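Local coordinates for serine acetyltransferase 1, putative (Entamoeba histolytica, PDB 7BW9), which probably catalyses the transfer of an acetyl group from acetyl-CoA to L-serine in cysteine biosynthesis, as serine acetyltransferases of the left-handed beta-helix family do, at residues N74-Y79 and Q83-C88; Q14-D19 and L45-F50; I107-T112 and G193-V198; Q6-L11 and A91-F96. All blocks are in the same frame, centred on the assembly; numbering follows the deposited sequence.

How the contacts relate
Contacts 1, 2 and 4 lie in the alpha-helical part of the chain and are buried; contact 3 is only partly buried and joins those helices to the left-handed beta-helix. Helix 2-17 serves both contact 2 and contact 4, helix 82-94 both contact 1 and contact 4. Contacts 2 and 4 touch through Leu45 and Phe96, contacts 2 and 3 through Phe46 and Ile107. The chemistry changes with place: aliphatic packing between neighbouring helices in contact 1, a proline against a tyrosine face in contact 2, the six-membered end of a tryptophan against a helix in contact 3, and a threonine beside a helix-end carbonyl in contact 4.

Contact 1: N74-Y79 and Q83-C88; sequences NSIEAY and QLAEKC
Glu77 brings the one flat group of the residues that touch here, and its carboxylate is not what touches: the side chain meets Ala85 through its methylene, CG lying 3.8 Å from Ala85 CB. No ring face or ring edge enters between the two segments. Beyond CG the Glu77 chain runs extended (chi2 -165°) and carries the carboxylate away from the Ala85 methyl, so the glutamate contributes hydrocarbon along the border of the contact.

Ile76 does the central work. Its two branches divide the opposite helix between them. CG2, anti to the backbone N, comes down on Ala85, 3.7 Å from Ala85 CA. The other branch runs along helix 82-94, and its terminal CD1 lies 3.8 Å from Cys88 CB. Leu84 stands at the fringe, its CD2 4.4 Å from Ile76 CG2.

These segments are the facing ends of helices 58-79 and 82-94, an antiparallel helical hairpin in the N-terminal helical region. Their axes approach to 8.3 Å at an angle of 143°, and the CA atoms of Ile76 and Ala85 are 5.3 Å apart, a closeness that fits the single methyl of Ala85. Behind the pair, Ile76 and Cys88 also touch Asp147, and Ile76 rests on Tyr150 of helix 148-162. Tyr79 turns instead to another copy of the protein, where its ring meets Phe29 of the second subunit edge-to-face.

With no hydrogen bond linking them, these two segments of the hairpin are held by the fit of aliphatic groups, and the polar end of Glu77 stays at the margin.

Contact 2: Q14-D19 and L45-F50; sequences QSYQSD and LFPDFF
Tyr16 lays one ring face against Pro47, a CH-pi contact between the end of helix 2-17 and the bend that follows helix 36-45, in the helical part of this serine acetyltransferase. From CB, with CG anti to the carbonyl carbon (chi1 -57°), the side chain leaves helix 2-17 toward the proline, which comes from the opposite direction. CD2 is the first ring atom with a partner on the way out, 3.9 Å from Pro47 CG. Further along, CE2 draws in to 3.6 Å from the same CG, while CE1 on the other flank has Pro47 CD at 3.7 Å. CZ lies about equally close to both methylenes. The geometry is that of a C-H bond over a pi face: Pro47 CG stands 3.5 Å above the ring plane, shifted toward the rim, and 19° off the normal through the centroid.

At the tip, Tyr16 OH is 3.8 Å from Pro47 CD and is hydrogen-bonded to the carbonyl O of Ile44, in the last turn of helix 36-45. A polar hold at one end and the proline against one face of the ring together probably limit how the phenol can move.

Phe46 is where the chain leaves helical geometry, and this turn sets Pro47 before the tyrosine. Arg100 of helix 96-113 ties both segments from outside: it makes a salt bridge with Asp19, which has a second one with Lys104, and its NE is bonded to the Leu45 carbonyl. That same Leu45 O lies obliquely by the Tyr16 ring, 4.1 Å from CE1.

Contact 3: I107-T112 and G193-V198; sequences IIAAYT and GNWCRV
Trp195 points the six-membered end of its indole at helix 96-113, and Thr112 crosses it at about a right angle. The hydroxyl meets the edge of the ring system and lies in its plane: Thr112 OG1 is 3.5 Å from Trp195 CZ3 and 3.8 Å from CH2. A chi1 of 75° places OG1 between the backbone N and the carbonyl carbon of its own residue, where it also makes a weak hydrogen bond to Ala109 O.

One turn back, Ala109 approaches the same corner of the indole obliquely, its CA 3.9 Å and its CB 4.0 Å from CZ3. Ile108 adds a looser touch, CG2 lying 4.5 Å from CH2. Of these three residues, only the threonine is at the ring edge; Trp195 meets the helix through CZ3 and CH2, and the small Ala109 lets them come close to the backbone.

Trp195 has backbone angles of 58° and 36°, a left-handed conformation, at a corner of the left-handed beta-helix just before strand 197-198. Its ring stacks with His175 and is nearly parallel to that of Phe229, residues at equivalent corners of the coils before and after. Helix 96-113 leads on to Asp114, part of a pocket that binds cysteine. Ile108 packs on Val309 of the second subunit, while Ala109 also touches Phe177, so the helix packs against this side of the beta-helix at the Trp195 corner and strand 177-178.

Contact 4: Q6-L11 and A91-F96; sequences QQTSQL and ALLSQF
Thr8 has a chi1 of -55°, which sets its methyl CG2 anti to the backbone N and its hydroxyl beside that N, and both branches then face the end of helix 82-94. CG2 comes to 3.7 Å from Phe96 CB. OG1 lies 3.7 Å from Leu93 CB, with the two side chains crossing at about a right angle. Phe96, at chi1 -138°, swings its ring away from Thr8 toward Ile44 and Leu45 of helix 36-45, leaving its CB to make the touch.

Leu93 O stands close to both branches, 3.4 Å from OG1 and 3.5 Å from CG2, yet OG1 does not bond to it directly. The hydroxyl is hydrogen-bonded to Leu4 O, one turn back in helix 2-17. A water gives a weak bond to Leu93 O and sits 2.5 Å from Thr8 OG1, a distance too short to take at face value. Leu93 O also accepts a hydrogen bond from Phe96 N where helix 82-94 gives way to helix 96-113.

The two branches of Thr8 thus do different jobs: its methyl fills in against the helix junction, while its hydroxyl is tied to its own helix; a water link to the neighbouring carbonyl remains doubtful.

Contact 1: N74-Y79 and Q83-C88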
# COMPACT_ATOMS: atom_id res chain seq x y z
N ASN A 74 15.67 -17.38 14.39
CA ASN A 74 16.60 -17.53 13.27
C ASN A 74 16.87 -16.21 12.56
O ASN A 74 17.99 -16.00 12.08
CB ASN A 74 16.07 -18.57 12.28
CG ASN A 74 16.05 -19.96 12.86
OD1 ASN A 74 16.68 -20.23 13.89
ND2 ASN A 74 15.33 -20.88 12.20
N SER A 75 15.88 -15.33 12.46
CA SER A 75 16.14 -14.05 11.81
C SER A 75 17.01 -13.15 12.67
O SER A 75 17.88 -12.43 12.14
CB SER A 75 14.82 -13.35 11.47
OG SER A 75 13.92 -14.27 10.87
N ILE A 76 16.80 -13.15 13.99
CA ILE A 76 17.59 -12.28 14.85
C ILE A 76 19.04 -12.74 14.88
O ILE A 76 19.97 -11.92 14.80
CB ILE A 76 16.98 -12.19 16.26
CG1 ILE A 76 15.60 -11.53 16.21
CG2 ILE A 76 17.88 -11.40 17.19
CD1 ILE A 76 14.84 -11.58 17.51
N GLU A 77 19.27 -14.06 14.95
CA GLU A 77 20.62 -14.62 14.86
C GLU A 77 21.34 -14.13 13.62
O GLU A 77 22.52 -13.77 13.69
CB GLU A 77 20.57 -16.14 14.84
CG GLU A 77 20.26 -16.80 16.15
CD GLU A 77 20.59 -18.28 16.13
OE1 GLU A 77 21.45 -18.70 15.33
OE2 GLU A 77 19.96 -19.02 16.92
N ALA A 78 20.65 -14.14 12.48
CA ALA A 78 21.29 -13.74 11.23
C ALA A 78 21.83 -12.33 11.32
O ALA A 78 22.95 -12.05 10.86
CB ALA A 78 20.30 -13.87 10.07
N TYR A 79 21.08 -11.42 11.94
CA TYR A 79 21.56 -10.05 12.10
C TYR A 79 22.56 -9.91 13.25
O TYR A 79 23.40 -9.00 13.22
CB TYR A 79 20.39 -9.10 12.34
CG TYR A 79 19.54 -8.75 11.13
CD1 TYR A 79 19.95 -7.79 10.21
CD2 TYR A 79 18.30 -9.35 10.94
CE1 TYR A 79 19.16 -7.45 9.13
CE2 TYR A 79 17.50 -9.02 9.86
CZ TYR A 79 17.94 -8.07 8.96
OH TYR A 79 17.13 -7.75 7.88
N GLN A 83 22.65 -15.46 21.45
CA GLN A 83 22.36 -14.97 22.80
C GLN A 83 21.28 -13.90 22.77
O GLN A 83 20.26 -14.00 23.47
CB GLN A 83 23.62 -14.44 23.49
CG GLN A 83 23.34 -13.98 24.93
CD GLN A 83 24.58 -13.58 25.73
OE1 GLN A 83 24.88 -12.39 25.86
NE2 GLN A 83 25.27 -14.56 26.30
N LEU A 84 21.47 -12.86 21.94
CA LEU A 84 20.47 -11.80 21.83
C LEU A 84 19.14 -12.35 21.33
O LEU A 84 18.08 -11.97 21.83
CB LEU A 84 20.99 -10.71 20.89
CG LEU A 84 20.00 -9.55 20.68
CD1 LEU A 84 19.85 -8.75 21.96
CD2 LEU A 84 20.41 -8.63 19.54
N ALA A 85 19.18 -13.27 20.36
CA ALA A 85 17.95 -13.88 19.87
C ALA A 85 17.17 -14.56 20.99
O ALA A 85 15.96 -14.34 21.14
CB ALA A 85 18.28 -14.87 18.75
N GLU A 86 17.86 -15.37 21.81
CA GLU A 86 17.21 -16.02 22.95
C GLU A 86 16.63 -14.99 23.92
O GLU A 86 15.52 -15.17 24.44
CB GLU A 86 18.22 -16.91 23.70
CG GLU A 86 18.42 -18.30 23.11
CD GLU A 86 18.70 -19.35 24.19
OE1 GLU A 86 19.28 -19.01 25.24
OE2 GLU A 86 18.32 -20.53 23.98
N LYS A 87 17.38 -13.93 24.21
CA LYS A 87 16.88 -12.89 25.10
C LYS A 87 15.59 -12.27 24.56
O LYS A 87 14.59 -12.14 25.28
CB LYS A 87 17.96 -11.82 25.29
CG LYS A 87 17.54 -10.57 26.04
CD LYS A 87 18.72 -9.61 26.16
CE LYS A 87 18.28 -8.19 26.53
NZ LYS A 87 17.54 -8.16 27.83
N CYS A 88 15.58 -11.94 23.26
CA CYS A 88 14.39 -11.33 22.66
C CYS A 88 13.21 -12.28 22.71
O CYS A 88 12.08 -11.87 23.03
CB CYS A 88 14.69 -10.90 21.23
SG CYS A 88 15.85 -9.50 21.19

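Contact 2: Q14-D19 and L45-F50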
# COMPACT_ATOMS: atom_id res chain seq x y z
N GLN A 14 -5.53 -20.87 28.52
CA GLN A 14 -6.34 -20.30 29.59
C GLN A 14 -6.91 -18.96 29.16
O GLN A 14 -8.07 -18.64 29.46
CB GLN A 14 -5.52 -20.13 30.86
CG GLN A 14 -5.11 -21.44 31.50
CD GLN A 14 -4.10 -21.22 32.61
OE1 GLN A 14 -4.01 -20.12 33.16
NE2 GLN A 14 -3.33 -22.26 32.92
N SER A 15 -6.12 -18.16 28.44
CA SER A 15 -6.60 -16.88 27.93
C SER A 15 -7.78 -17.07 26.99
O SER A 15 -8.77 -16.34 27.08
CB SER A 15 -5.47 -16.12 27.24
OG SER A 15 -5.94 -14.94 26.63
N TYR A 16 -7.70 -18.05 26.08
CA TYR A 16 -8.81 -18.27 25.16
C TYR A 16 -10.10 -18.50 25.94
O TYR A 16 -11.16 -17.97 25.58
CB TYR A 16 -8.56 -19.48 24.24
CG TYR A 16 -7.32 -19.44 23.39
CD1 TYR A 16 -6.68 -18.24 23.03
CD2 TYR A 16 -6.77 -20.62 22.92
CE1 TYR A 16 -5.52 -18.25 22.25
CE2 TYR A 16 -5.65 -20.65 22.16
CZ TYR A 16 -5.02 -19.48 21.81
OH TYR A 16 -3.89 -19.59 21.03
N GLN A 17 -10.02 -19.29 27.02
CA GLN A 17 -11.23 -19.71 27.72
C GLN A 17 -11.85 -18.58 28.52
O GLN A 17 -13.08 -18.49 28.60
CB GLN A 17 -10.91 -20.92 28.60
CG GLN A 17 -10.33 -22.08 27.78
CD GLN A 17 -10.11 -23.34 28.59
OE1 GLN A 17 -9.49 -23.32 29.66
NE2 GLN A 17 -10.59 -24.46 28.06
N SER A 18 -11.04 -17.68 29.08
CA SER A 18 -11.59 -16.53 29.79
C SER A 18 -12.09 -15.43 28.86
O SER A 18 -12.57 -14.41 29.35
CB SER A 18 -10.54 -15.94 30.73
OG SER A 18 -9.34 -15.67 30.03
N ASP A 19 -12.00 -15.61 27.55
CA ASP A 19 -12.44 -14.58 26.63
C ASP A 19 -13.92 -14.28 26.81
O ASP A 19 -14.72 -15.18 27.08
CB ASP A 19 -12.20 -15.00 25.18
CG ASP A 19 -10.80 -14.70 24.71
OD1 ASP A 19 -10.07 -13.97 25.41
OD2 ASP A 19 -10.44 -15.20 23.63
N LEU A 45 -3.30 -15.74 18.32
CA LEU A 45 -4.09 -14.85 19.17
C LEU A 45 -5.60 -15.11 19.08
O LEU A 45 -6.32 -14.87 20.04
CB LEU A 45 -3.82 -13.39 18.81
CG LEU A 45 -2.39 -12.88 18.96
CD1 LEU A 45 -2.33 -11.50 18.38
CD2 LEU A 45 -1.97 -12.87 20.41
N PHE A 46 -6.10 -15.58 17.94
CA PHE A 46 -7.53 -15.82 17.77
C PHE A 46 -7.77 -17.06 16.94
O PHE A 46 -8.25 -16.99 15.80
CB PHE A 46 -8.20 -14.61 17.11
CG PHE A 46 -8.06 -13.37 17.89
CD1 PHE A 46 -8.85 -13.15 19.00
CD2 PHE A 46 -7.12 -12.42 17.52
CE1 PHE A 46 -8.73 -11.99 19.73
CE2 PHE A 46 -6.98 -11.26 18.25
CZ PHE A 46 -7.78 -11.04 19.36
N PRO A 47 -7.47 -18.24 17.50
CA PRO A 47 -7.70 -19.48 16.73
C PRO A 47 -9.10 -19.58 16.15
O PRO A 47 -9.25 -20.05 15.01
CB PRO A 47 -7.43 -20.59 17.76
CG PRO A 47 -7.31 -19.88 19.11
CD PRO A 47 -6.82 -18.51 18.79
N ASP A 48 -10.12 -19.12 16.86
CA ASP A 48 -11.48 -19.31 16.36
C ASP A 48 -11.70 -18.67 14.99
O ASP A 48 -12.55 -19.14 14.23
CB ASP A 48 -12.50 -18.77 17.35
CG ASP A 48 -12.67 -19.67 18.57
OD1 ASP A 48 -11.86 -20.61 18.75
OD2 ASP A 48 -13.61 -19.43 19.35
N PHE A 49 -10.93 -17.63 14.63
CA PHE A 49 -11.17 -16.94 13.37
C PHE A 49 -10.19 -17.31 12.27
O PHE A 49 -10.42 -16.93 11.11
CB PHE A 49 -11.16 -15.41 13.60
CG PHE A 49 -12.21 -14.96 14.57
CD1 PHE A 49 -13.48 -14.63 14.13
CD2 PHE A 49 -11.96 -14.94 15.93
CE1 PHE A 49 -14.46 -14.25 15.04
CE2 PHE A 49 -12.93 -14.57 16.84
CZ PHE A 49 -14.19 -14.22 16.39
N PHE A 50 -9.13 -18.04 12.59
CA PHE A 50 -8.08 -18.27 11.61
C PHE A 50 -7.66 -19.73 11.42
O PHE A 50 -6.84 -19.99 10.54
CB PHE A 50 -6.83 -17.45 11.96
CG PHE A 50 -7.03 -15.95 11.89
CD1 PHE A 50 -7.02 -15.29 10.67
CD2 PHE A 50 -7.23 -15.22 13.04
CE1 PHE A 50 -7.20 -13.91 10.60
CE2 PHE A 50 -7.41 -13.83 12.99
CZ PHE A 50 -7.40 -13.18 11.77

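Contact 3: I107-T112 and G193-V198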
# COMPACT_ATOMS: atom_id res chain seq x y z
N ILE A 107 -9.13 -4.17 19.33
CA ILE A 107 -10.34 -4.60 18.63
C ILE A 107 -11.57 -3.91 19.19
O ILE A 107 -12.45 -3.46 18.44
CB ILE A 107 -10.46 -6.14 18.70
CG1 ILE A 107 -9.42 -6.79 17.80
CG2 ILE A 107 -11.89 -6.59 18.38
CD1 ILE A 107 -9.01 -8.16 18.30
N ILE A 108 -11.67 -3.84 20.52
CA ILE A 108 -12.77 -3.12 21.15
C ILE A 108 -12.78 -1.67 20.68
O ILE A 108 -13.83 -1.12 20.34
CB ILE A 108 -12.67 -3.20 22.68
CG1 ILE A 108 -12.92 -4.64 23.17
CG2 ILE A 108 -13.60 -2.18 23.34
CD1 ILE A 108 -14.11 -5.32 22.55
N ALA A 109 -11.60 -1.03 20.67
CA ALA A 109 -11.49 0.37 20.25
C ALA A 109 -11.94 0.54 18.81
O ALA A 109 -12.56 1.55 18.46
CB ALA A 109 -10.05 0.87 20.41
N ALA A 110 -11.60 -0.44 17.95
CA ALA A 110 -12.04 -0.38 16.56
C ALA A 110 -13.56 -0.46 16.47
O ALA A 110 -14.19 0.26 15.68
CB ALA A 110 -11.39 -1.52 15.75
N TYR A 111 -14.15 -1.35 17.27
CA TYR A 111 -15.63 -1.53 17.22
C TYR A 111 -16.36 -0.27 17.69
O TYR A 111 -17.32 0.09 17.05
CB TYR A 111 -16.09 -2.74 18.02
CG TYR A 111 -17.58 -2.89 18.06
CD1 TYR A 111 -18.29 -3.31 16.95
CD2 TYR A 111 -18.29 -2.60 19.21
CE1 TYR A 111 -19.67 -3.46 16.99
CE2 TYR A 111 -19.67 -2.74 19.26
CZ TYR A 111 -20.35 -3.17 18.15
OH TYR A 111 -21.70 -3.29 18.22
N THR A 112 -15.91 0.37 18.77
CA THR A 112 -16.60 1.56 19.25
C THR A 112 -16.32 2.76 18.36
O THR A 112 -17.19 3.61 18.18
CB THR A 112 -16.21 1.90 20.70
OG1 THR A 112 -14.90 2.47 20.72
CG2 THR A 112 -16.19 0.67 21.57
N GLY A 193 -0.66 7.69 23.71
CA GLY A 193 -1.38 7.31 24.91
C GLY A 193 -2.51 6.32 24.65
O GLY A 193 -2.48 5.55 23.68
N ASN A 194 -3.53 6.35 25.52
CA ASN A 194 -4.64 5.41 25.47
C ASN A 194 -5.84 6.00 24.74
O ASN A 194 -6.05 7.22 24.73
CB ASN A 194 -5.06 5.00 26.89
CG ASN A 194 -3.91 4.45 27.72
OD1 ASN A 194 -3.03 3.75 27.22
ND2 ASN A 194 -3.89 4.81 29.00
N TRP A 195 -6.62 5.11 24.12
CA TRP A 195 -7.85 5.48 23.42
C TRP A 195 -7.60 6.50 22.32
O TRP A 195 -8.42 7.38 22.08
CB TRP A 195 -8.92 6.00 24.41
CG TRP A 195 -9.67 4.85 25.02
CD1 TRP A 195 -9.48 4.33 26.25
CD2 TRP A 195 -10.68 4.06 24.39
NE1 TRP A 195 -10.33 3.26 26.45
CE2 TRP A 195 -11.07 3.07 25.32
CE3 TRP A 195 -11.30 4.08 23.13
CZ2 TRP A 195 -12.06 2.14 25.04
CZ3 TRP A 195 -12.27 3.14 22.85
CH2 TRP A 195 -12.65 2.18 23.80
N CYS A 196 -6.48 6.41 21.62
CA CYS A 196 -6.25 7.28 20.49
C CYS A 196 -6.82 6.67 19.21
O CYS A 196 -6.95 5.45 19.09
CB CYS A 196 -4.76 7.58 20.33
SG CYS A 196 -4.21 8.62 21.74
N ARG A 197 -7.18 7.55 18.28
CA ARG A 197 -7.74 7.18 16.99
C ARG A 197 -7.04 7.99 15.92
O ARG A 197 -6.97 9.23 16.00
CB ARG A 197 -9.25 7.40 16.94
CG ARG A 197 -9.95 6.77 15.73
CD ARG A 197 -11.47 6.69 15.95
NE ARG A 197 -12.12 7.99 15.80
CZ ARG A 197 -12.64 8.70 16.80
NH1 ARG A 197 -12.60 8.23 18.04
NH2 ARG A 197 -13.19 9.88 16.56
N VAL A 198 -6.50 7.30 14.92
CA VAL A 198 -5.70 7.90 13.87
C VAL A 198 -6.23 7.40 12.52
O VAL A 198 -6.51 6.21 12.37
CB VAL A 198 -4.21 7.53 14.04
CG1 VAL A 198 -3.42 8.01 12.87
CG2 VAL A 198 -3.66 8.10 15.36

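Contact 4: Q6-L11 and A91-F96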
# COMPACT_ATOMS: atom_id res chain seq x y z
N GLN A 6 5.97 -24.19 26.68
CA GLN A 6 4.82 -24.94 27.18
C GLN A 6 3.97 -24.10 28.11
O GLN A 6 2.74 -24.17 28.06
CB GLN A 6 5.28 -26.21 27.89
CG GLN A 6 5.34 -27.43 26.98
CD GLN A 6 6.34 -28.45 27.47
OE1 GLN A 6 6.40 -28.75 28.67
NE2 GLN A 6 7.15 -28.98 26.56
N GLN A 7 4.60 -23.30 28.97
CA GLN A 7 3.80 -22.46 29.86
C GLN A 7 3.03 -21.43 29.07
O GLN A 7 1.82 -21.22 29.29
CB GLN A 7 4.69 -21.78 30.90
CG GLN A 7 3.93 -20.65 31.58
CD GLN A 7 4.73 -19.94 32.65
OE1 GLN A 7 5.16 -18.79 32.46
NE2 GLN A 7 4.94 -20.62 33.77
N THR A 8 3.70 -20.75 28.14
CA THR A 8 3.02 -19.76 27.32
C THR A 8 1.87 -20.40 26.55
O THR A 8 0.76 -19.86 26.54
CB THR A 8 4.02 -19.08 26.39
OG1 THR A 8 5.11 -18.54 27.16
CG2 THR A 8 3.36 -17.94 25.62
N SER A 9 2.10 -21.58 25.98
CA SER A 9 1.03 -22.30 25.31
C SER A 9 -0.15 -22.53 26.26
O SER A 9 -1.30 -22.25 25.91
CB SER A 9 1.55 -23.64 24.77
OG SER A 9 2.46 -23.45 23.70
N GLN A 10 0.14 -23.00 27.48
CA GLN A 10 -0.93 -23.25 28.45
C GLN A 10 -1.59 -21.95 28.92
O GLN A 10 -2.81 -21.91 29.13
CB GLN A 10 -0.38 -24.04 29.64
CG GLN A 10 -1.43 -24.47 30.67
CD GLN A 10 -2.68 -25.09 30.04
OE1 GLN A 10 -3.81 -24.73 30.39
NE2 GLN A 10 -2.48 -26.04 29.12
N LEU A 11 -0.80 -20.89 29.10
CA LEU A 11 -1.40 -19.60 29.45
C LEU A 11 -2.30 -19.09 28.33
O LEU A 11 -3.37 -18.51 28.59
CB LEU A 11 -0.31 -18.59 29.80
CG LEU A 11 0.28 -18.85 31.19
CD1 LEU A 11 1.42 -17.91 31.50
CD2 LEU A 11 -0.82 -18.76 32.26
N ALA A 91 11.65 -12.67 26.29
CA ALA A 91 10.79 -11.54 26.63
C ALA A 91 9.47 -11.62 25.88
O ALA A 91 8.40 -11.37 26.46
CB ALA A 91 11.50 -10.22 26.34
N LEU A 92 9.51 -12.02 24.60
CA LEU A 92 8.28 -12.12 23.81
C LEU A 92 7.34 -13.18 24.37
O LEU A 92 6.14 -12.93 24.52
CB LEU A 92 8.62 -12.44 22.35
CG LEU A 92 7.42 -12.72 21.44
CD1 LEU A 92 6.37 -11.60 21.49
CD2 LEU A 92 7.87 -12.95 20.01
N LEU A 93 7.86 -14.37 24.65
CA LEU A 93 7.03 -15.44 25.20
C LEU A 93 6.39 -15.02 26.52
O LEU A 93 5.18 -15.18 26.73
CB LEU A 93 7.86 -16.72 25.38
CG LEU A 93 8.12 -17.41 24.04
CD1 LEU A 93 9.23 -18.45 24.10
CD2 LEU A 93 6.83 -18.02 23.50
N SER A 94 7.19 -14.46 27.43
CA SER A 94 6.68 -14.05 28.72
C SER A 94 5.65 -12.92 28.62
O SER A 94 4.81 -12.77 29.52
CB SER A 94 7.83 -13.61 29.63
OG SER A 94 8.16 -12.25 29.37
N GLN A 95 5.68 -12.13 27.55
CA GLN A 95 4.69 -11.07 27.36
C GLN A 95 3.53 -11.47 26.47
O GLN A 95 2.67 -10.63 26.18
CB GLN A 95 5.37 -9.84 26.78
CG GLN A 95 6.56 -9.37 27.57
CD GLN A 95 6.35 -8.03 28.17
OE1 GLN A 95 6.58 -7.02 27.52
NE2 GLN A 95 5.91 -8.00 29.42
N PHE A 96 3.47 -12.73 26.03
CA PHE A 96 2.57 -13.05 24.92
C PHE A 96 1.11 -12.90 25.30
O PHE A 96 0.30 -12.44 24.49
CB PHE A 96 2.85 -14.46 24.39
CG PHE A 96 2.83 -14.52 22.90
CD1 PHE A 96 1.62 -14.60 22.23
CD2 PHE A 96 4.00 -14.43 22.17
CE1 PHE A 96 1.58 -14.63 20.85
CE2 PHE A 96 3.97 -14.46 20.79
CZ PHE A 96 2.76 -14.55 20.12
O HOH W 1 4.69 -17.30 29.32